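Local structure of Mec-8 protein (Caenorhabditis elegans, 6DG0) at residues A9-S12 with A13-E17. The protein probably binds RNA as a nuclear splicing factor, this piece being its C-terminal RNA recognition motif, here in complex with a short nucleic acid of sequence AGCACA. The protein carries 2 engineered substitutions. Sequence-based numbering, arbitrary orientation.
Sequences ANLS and AEVNE. With nucleotides of chain D.
The local turn in which S12 and L11 meet V15 joins the end of strand 4-11 to the start of helix 17-24, and it illustrates how a strand-to-helix loop can be held together by apolar packing and a bridging water. No direct hydrogen bond links 9-12 to 13-17. Instead, one water donates to both S12 O and V15 O, at 3.2 Å each, bridging the carbonyls on the two limbs of the turn. V15 points its side chain back toward the strand end. With chi1 at 60°, CG1 sits between the backbone N and the carbonyl carbon, which brings it to 4.2 Å from L11 CD2, an apolar contact between side chains that lie oblique to each other. Across the turn, S12 OG lies 3.7 Å from V15 CB and makes a weak hydrogen bond to T67 O. The chain of E14 bends at chi2 (89°), bringing OE1 back to 3.8 Å from S12 CB. Earlier in the chain, N10 OD1 accepts hydrogen bonds from the backbone N of N69 and D70, and A9 CB approaches N7 of DG2 of chain D at 3.5 Å. This is the β1-α1 loop of an RNA recognition motif, leading from the nucleic-acid-contacting sheet into the first helix.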
ATOM      1  N   ALA A   9      -2.447  -2.472   5.617  1.00 19.09           N
ATOM      2  CA  ALA A   9      -2.675  -3.630   6.482  1.00 23.78           C
ATOM      3  C   ALA A   9      -3.826  -4.475   5.942  1.00 26.01           C
ATOM      4  O   ALA A   9      -4.384  -4.160   4.891  1.00 27.07           O
ATOM      5  CB  ALA A   9      -2.961  -3.183   7.908  1.00 19.65           C
ATOM      6  N   ASN A  10      -4.143  -5.567   6.637  1.00 24.91           N
ATOM      7  CA  ASN A  10      -5.201  -6.489   6.218  1.00 29.18           C
ATOM      8  C   ASN A  10      -4.886  -7.160   4.881  1.00 36.78           C
ATOM      9  O   ASN A  10      -5.695  -7.161   3.950  1.00 35.40           O
ATOM     10  CB  ASN A  10      -6.550  -5.748   6.178  1.00 30.29           C
ATOM     11  CG  ASN A  10      -7.730  -6.681   6.001  1.00 32.20           C
ATOM     12  OD1 ASN A  10      -7.603  -7.887   6.165  1.00 28.53           O
ATOM     13  ND2 ASN A  10      -8.901  -6.117   5.742  1.00 33.49           N
ATOM     14  N   LEU A  11      -3.674  -7.699   4.795  1.00 32.49           N
ATOM     15  CA  LEU A  11      -3.210  -8.403   3.606  1.00 34.29           C
ATOM     16  C   LEU A  11      -3.030  -9.904   3.840  1.00 37.81           C
ATOM     17  O   LEU A  11      -2.482 -10.321   4.861  1.00 44.61           O
ATOM     18  CB  LEU A  11      -1.888  -7.809   3.117  1.00 30.48           C
ATOM     19  CG  LEU A  11      -1.919  -6.538   2.269  1.00 35.53           C
ATOM     20  CD1 LEU A  11      -0.510  -5.986   2.114  1.00 26.17           C
ATOM     21  CD2 LEU A  11      -2.542  -6.825   0.913  1.00 31.89           C
ATOM     22  N   SER A  12      -3.468 -10.709   2.878  1.00 33.16           N
ATOM     23  CA  SER A  12      -3.292 -12.157   2.946  1.00 37.81           C
ATOM     24  C   SER A  12      -1.816 -12.489   2.743  1.00 37.05           C
ATOM     25  O   SER A  12      -1.071 -11.691   2.179  1.00 29.78           O
ATOM     26  CB  SER A  12      -4.162 -12.868   1.908  1.00 28.98           C
ATOM     27  OG  SER A  12      -3.731 -12.580   0.591  1.00 40.66           O
ATOM     28  N   ALA A  13      -1.388 -13.653   3.217  1.00 41.96           N
ATOM     29  CA  ALA A  13       0.018 -14.031   3.115  1.00 43.88           C
ATOM     30  C   ALA A  13       0.345 -14.628   1.748  1.00 40.94           C
ATOM     31  O   ALA A  13       1.508 -14.897   1.442  1.00 36.08           O
ATOM     32  CB  ALA A  13       0.384 -15.011   4.218  1.00 42.29           C
ATOM     33  N   GLU A  14      -0.682 -14.829   0.928  1.00 38.40           N
ATOM     34  CA  GLU A  14      -0.497 -15.452  -0.378  1.00 38.13           C
ATOM     35  C   GLU A  14      -0.481 -14.436  -1.517  1.00 35.92           C
ATOM     36  O   GLU A  14      -0.241 -14.802  -2.668  1.00 36.02           O
ATOM     37  CB  GLU A  14      -1.594 -16.489  -0.644  1.00 42.13           C
ATOM     38  CG  GLU A  14      -1.556 -17.709   0.264  1.00 52.86           C
ATOM     39  CD  GLU A  14      -2.356 -17.519   1.537  1.00 56.80           C
ATOM     40  OE1 GLU A  14      -3.089 -16.513   1.638  1.00 48.07           O
ATOM     41  OE2 GLU A  14      -2.256 -18.383   2.434  1.00 73.52           O
ATOM     42  N   VAL A  15      -0.736 -13.168  -1.207  1.00 37.87           N
ATOM     43  CA  VAL A  15      -0.805 -12.151  -2.253  1.00 32.16           C
ATOM     44  C   VAL A  15       0.569 -11.844  -2.858  1.00 33.46           C
ATOM     45  O   VAL A  15       1.567 -11.686  -2.152  1.00 35.98           O
ATOM     46  CB  VAL A  15      -1.452 -10.839  -1.735  1.00 35.15           C
ATOM     47  CG1 VAL A  15      -0.663 -10.246  -0.581  1.00 37.57           C
ATOM     48  CG2 VAL A  15      -1.592  -9.828  -2.866  1.00 33.87           C
ATOM     49  N   ASN A  16       0.593 -11.794  -4.185  1.00 34.47           N
ATOM     50  CA  ASN A  16       1.777 -11.452  -4.969  1.00 33.27           C
ATOM     51  C   ASN A  16       2.173  -9.983  -4.906  1.00 29.19           C
ATOM     52  O   ASN A  16       1.356  -9.119  -4.587  1.00 28.47           O
ATOM     53  CB  ASN A  16       1.570 -11.847  -6.432  1.00 26.42           C
ATOM     54  CG  ASN A  16       1.729 -13.330  -6.659  1.00 29.07           C
ATOM     55  OD1 ASN A  16       0.896 -13.963  -7.300  1.00 37.97           O
ATOM     56  ND2 ASN A  16       2.809 -13.894  -6.132  1.00 39.23           N
ATOM     57  N   GLU A  17       3.443  -9.714  -5.189  1.00 31.32           N
ATOM     58  CA  GLU A  17       3.935  -8.346  -5.256  1.00 34.05           C
ATOM     59  C   GLU A  17       3.388  -7.703  -6.527  1.00 32.79           C
ATOM     60  O   GLU A  17       3.030  -6.525  -6.539  1.00 26.74           O
ATOM     61  CB  GLU A  17       5.462  -8.308  -5.258  1.00 37.72           C
ATOM     62  CG  GLU A  17       6.040  -6.910  -5.163  1.00 46.68           C
ATOM     63  CD  GLU A  17       7.531  -6.906  -4.888  1.00 55.16           C
ATOM     64  OE1 GLU A  17       8.127  -8.001  -4.782  1.00 57.98           O
ATOM     65  OE2 GLU A  17       8.110  -5.802  -4.791  1.00 54.34           O
TER
ATOM     66  P    DG D   2      -1.239  -0.180  17.079  1.00 27.35           P
ATOM     67  OP1  DG D   2      -0.471  -0.331  18.334  1.00 37.90           O
ATOM     68  OP2  DG D   2      -1.336   1.144  16.426  1.00 34.93           O
ATOM     69  O5'  DG D   2      -0.641  -1.234  16.041  1.00 24.70           O
ATOM     70  C5'  DG D   2      -0.240  -2.518  16.504  1.00 21.56           C
ATOM     71  C4'  DG D   2       0.077  -3.428  15.339  1.00 30.59           C
ATOM     72  O4'  DG D   2      -1.146  -3.810  14.701  1.00 28.37           O
ATOM     73  C3'  DG D   2       0.895  -2.785  14.238  1.00 27.41           C
ATOM     74  O3'  DG D   2       2.288  -2.906  14.530  1.00 27.56           O
ATOM     75  C2'  DG D   2       0.500  -3.599  12.996  1.00 20.17           C
ATOM     76  C1'  DG D   2      -0.874  -4.183  13.371  1.00 26.94           C
ATOM     77  N9   DG D   2      -1.979  -3.717  12.531  1.00 26.26           N
ATOM     78  C8   DG D   2      -2.912  -4.499  11.896  1.00 23.90           C
ATOM     79  N7   DG D   2      -3.794  -3.815  11.223  1.00 22.19           N
ATOM     80  C5   DG D   2      -3.432  -2.492  11.429  1.00 22.09           C
ATOM     81  C6   DG D   2      -4.022  -1.300  10.946  1.00 24.04           C
ATOM     82  O6   DG D   2      -5.016  -1.177  10.217  1.00 25.80           O
ATOM     83  N1   DG D   2      -3.342  -0.170  11.392  1.00 27.69           N
ATOM     84  C2   DG D   2      -2.231  -0.189  12.201  1.00 29.17           C
ATOM     85  N2   DG D   2      -1.711   1.003  12.525  1.00 24.17           N
ATOM     86  N3   DG D   2      -1.667  -1.300  12.661  1.00 28.91           N
ATOM     87  C4   DG D   2      -2.317  -2.410  12.236  1.00 26.35           C
TER
HETATM   88  O   HOH W   1       1.891 -11.348   0.996  1.00 35.10           O